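Local coordinates for dipeptide transport protein DPPA (Bacillus subtilis, PDB 1HI9) that removes N-terminal residues from peptides containing D-amino acids, as a zinc-dependent aminopeptidase whose ten subunits enclose a central chamber, at residues P147-V151 with I165-T169. Sequence-based numbering, arbitrary orientation.
Sequences PVLMV and IPNVT
Ile165 has CG1 beside its backbone N (chi1 -51°) and chi2 extended at 172°, which carries CD1 to Val148. The two side chains cross at about a right angle. CD1 meets the branch point of the valine, 3.5 Å from Val148 CB, and touches both of its methyls. Val168 sets CG2 opposite its own backbone N. That methyl lies 3.4 Å from Val148 O and also packs on Val151 CG2. A type II turn from Ile165 to Val168, closed by Val168 N on Ile165 O at 3.3 Å, places both end residues against the strand. Beyond the turn the backbones pair in parallel. Thr169 N donates to Leu149 O at 3.2 Å, tilted 29° from the carbonyl plane. Val151 N donates to Thr169 O at 2.9 Å and nearly in line with that C=O. The two bonds flank Met150, whose CA gives a CA-H...O contact to the same Thr169 O. Met150 and Thr169 lie on the sheet face covered by helix 187-203. Val148 and Ile165 both pack on Ala138 of helix 133-143. Strand 148-152, helix 155-162 and strand 169-176 form a beta-alpha-beta crossover, and this contact is where its second strand joins the mixed sheet.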
ATOM      1  N   PRO A 147     -48.149   2.058 -16.558  1.00 43.86           N
ATOM      2  CA  PRO A 147     -48.090   3.345 -15.860  1.00 43.10           C
ATOM      3  C   PRO A 147     -47.233   3.318 -14.593  1.00 42.77           C
ATOM      4  O   PRO A 147     -47.159   2.306 -13.896  1.00 41.97           O
ATOM      5  CB  PRO A 147     -49.553   3.621 -15.549  1.00 44.02           C
ATOM      6  CG  PRO A 147     -50.075   2.231 -15.250  1.00 43.70           C
ATOM      7  CD  PRO A 147     -49.452   1.396 -16.347  1.00 43.43           C
ATOM      8  N   VAL A 148     -46.583   4.442 -14.314  1.00 42.16           N
ATOM      9  CA  VAL A 148     -45.754   4.574 -13.133  1.00 42.12           C
ATOM     10  C   VAL A 148     -46.701   5.047 -12.035  1.00 43.28           C
ATOM     11  O   VAL A 148     -47.026   6.231 -11.937  1.00 43.56           O
ATOM     12  CB  VAL A 148     -44.637   5.614 -13.349  1.00 41.66           C
ATOM     13  CG1 VAL A 148     -43.847   5.808 -12.075  1.00 39.84           C
ATOM     14  CG2 VAL A 148     -43.724   5.162 -14.484  1.00 40.42           C
ATOM     15  N   LEU A 149     -47.150   4.108 -11.213  1.00 43.71           N
ATOM     16  CA  LEU A 149     -48.099   4.406 -10.154  1.00 43.64           C
ATOM     17  C   LEU A 149     -47.546   5.218  -8.999  1.00 42.45           C
ATOM     18  O   LEU A 149     -48.232   6.081  -8.449  1.00 42.40           O
ATOM     19  CB  LEU A 149     -48.687   3.102  -9.615  1.00 43.47           C
ATOM     20  CG  LEU A 149     -49.312   2.193 -10.674  1.00 45.54           C
ATOM     21  CD1 LEU A 149     -49.938   0.968 -10.001  1.00 45.79           C
ATOM     22  CD2 LEU A 149     -50.370   2.964 -11.456  1.00 45.15           C
ATOM     23  N   MET A 150     -46.302   4.941  -8.631  1.00 42.09           N
ATOM     24  CA  MET A 150     -45.683   5.622  -7.505  1.00 39.86           C
ATOM     25  C   MET A 150     -44.187   5.845  -7.703  1.00 38.87           C
ATOM     26  O   MET A 150     -43.514   5.071  -8.381  1.00 39.63           O
ATOM     27  CB  MET A 150     -45.903   4.788  -6.243  1.00 39.16           C
ATOM     28  CG  MET A 150     -45.506   5.462  -4.945  1.00 41.07           C
ATOM     29  SD  MET A 150     -45.678   4.313  -3.577  1.00 43.00           S
ATOM     30  CE  MET A 150     -44.134   4.568  -2.713  1.00 46.71           C
ATOM     31  N   VAL A 151     -43.683   6.909  -7.094  1.00 37.21           N
ATOM     32  CA  VAL A 151     -42.272   7.250  -7.149  1.00 36.85           C
ATOM     33  C   VAL A 151     -41.880   7.740  -5.756  1.00 37.36           C
ATOM     34  O   VAL A 151     -42.485   8.676  -5.238  1.00 35.96           O
ATOM     35  CB  VAL A 151     -41.999   8.375  -8.186  1.00 37.15           C
ATOM     36  CG1 VAL A 151     -40.543   8.818  -8.112  1.00 36.02           C
ATOM     37  CG2 VAL A 151     -42.309   7.878  -9.596  1.00 35.65           C
ATOM     38  N   ILE A 165     -45.444  12.982 -14.729  1.00 47.92           N
ATOM     39  CA  ILE A 165     -46.542  12.023 -14.745  1.00 46.93           C
ATOM     40  C   ILE A 165     -47.755  12.533 -13.964  1.00 47.26           C
ATOM     41  O   ILE A 165     -47.736  12.606 -12.735  1.00 45.89           O
ATOM     42  CB  ILE A 165     -46.103  10.688 -14.119  1.00 47.16           C
ATOM     43  CG1 ILE A 165     -44.796  10.218 -14.758  1.00 47.48           C
ATOM     44  CG2 ILE A 165     -47.205   9.645 -14.300  1.00 47.32           C
ATOM     45  CD1 ILE A 165     -44.173   9.016 -14.070  1.00 45.42           C
ATOM     46  N   PRO A 166     -48.833  12.878 -14.673  1.00 46.96           N
ATOM     47  CA  PRO A 166     -50.055  13.378 -14.032  1.00 47.23           C
ATOM     48  C   PRO A 166     -50.692  12.396 -13.039  1.00 47.94           C
ATOM     49  O   PRO A 166     -50.835  11.204 -13.325  1.00 48.07           O
ATOM     50  CB  PRO A 166     -50.971  13.664 -15.220  1.00 48.16           C
ATOM     51  CG  PRO A 166     -49.989  14.021 -16.327  1.00 48.93           C
ATOM     52  CD  PRO A 166     -48.929  12.955 -16.140  1.00 47.65           C
ATOM     53  N   ASN A 167     -51.079  12.912 -11.874  1.00 46.61           N
ATOM     54  CA  ASN A 167     -51.722  12.125 -10.822  1.00 45.65           C
ATOM     55  C   ASN A 167     -50.846  11.056 -10.183  1.00 45.35           C
ATOM     56  O   ASN A 167     -51.329  10.247  -9.391  1.00 46.00           O
ATOM     57  CB  ASN A 167     -52.998  11.457 -11.348  1.00 46.88           C
ATOM     58  CG  ASN A 167     -53.911  12.429 -12.058  1.00 46.33           C
ATOM     59  OD1 ASN A 167     -54.273  13.467 -11.508  1.00 44.54           O
ATOM     60  ND2 ASN A 167     -54.279  12.102 -13.295  1.00 45.43           N
ATOM     61  N   VAL A 168     -49.565  11.041 -10.518  1.00 44.25           N
ATOM     62  CA  VAL A 168     -48.674  10.046  -9.947  1.00 43.20           C
ATOM     63  C   VAL A 168     -48.587  10.247  -8.436  1.00 43.40           C
ATOM     64  O   VAL A 168     -48.674  11.371  -7.946  1.00 43.55           O
ATOM     65  CB  VAL A 168     -47.252  10.151 -10.548  1.00 43.46           C
ATOM     66  CG1 VAL A 168     -46.606  11.475 -10.153  1.00 41.73           C
ATOM     67  CG2 VAL A 168     -46.404   8.983 -10.073  1.00 41.68           C
ATOM     68  N   THR A 169     -48.442   9.155  -7.694  1.00 42.53           N
ATOM     69  CA  THR A 169     -48.325   9.247  -6.245  1.00 41.31           C
ATOM     70  C   THR A 169     -46.837   9.301  -5.894  1.00 41.08           C
ATOM     71  O   THR A 169     -46.039   8.509  -6.396  1.00 39.49           O
ATOM     72  CB  THR A 169     -48.969   8.032  -5.550  1.00 41.78           C
ATOM     73  OG1 THR A 169     -50.385   8.059  -5.755  1.00 43.29           O
ATOM     74  CG2 THR A 169     -48.690   8.065  -4.058  1.00 42.90           C
TER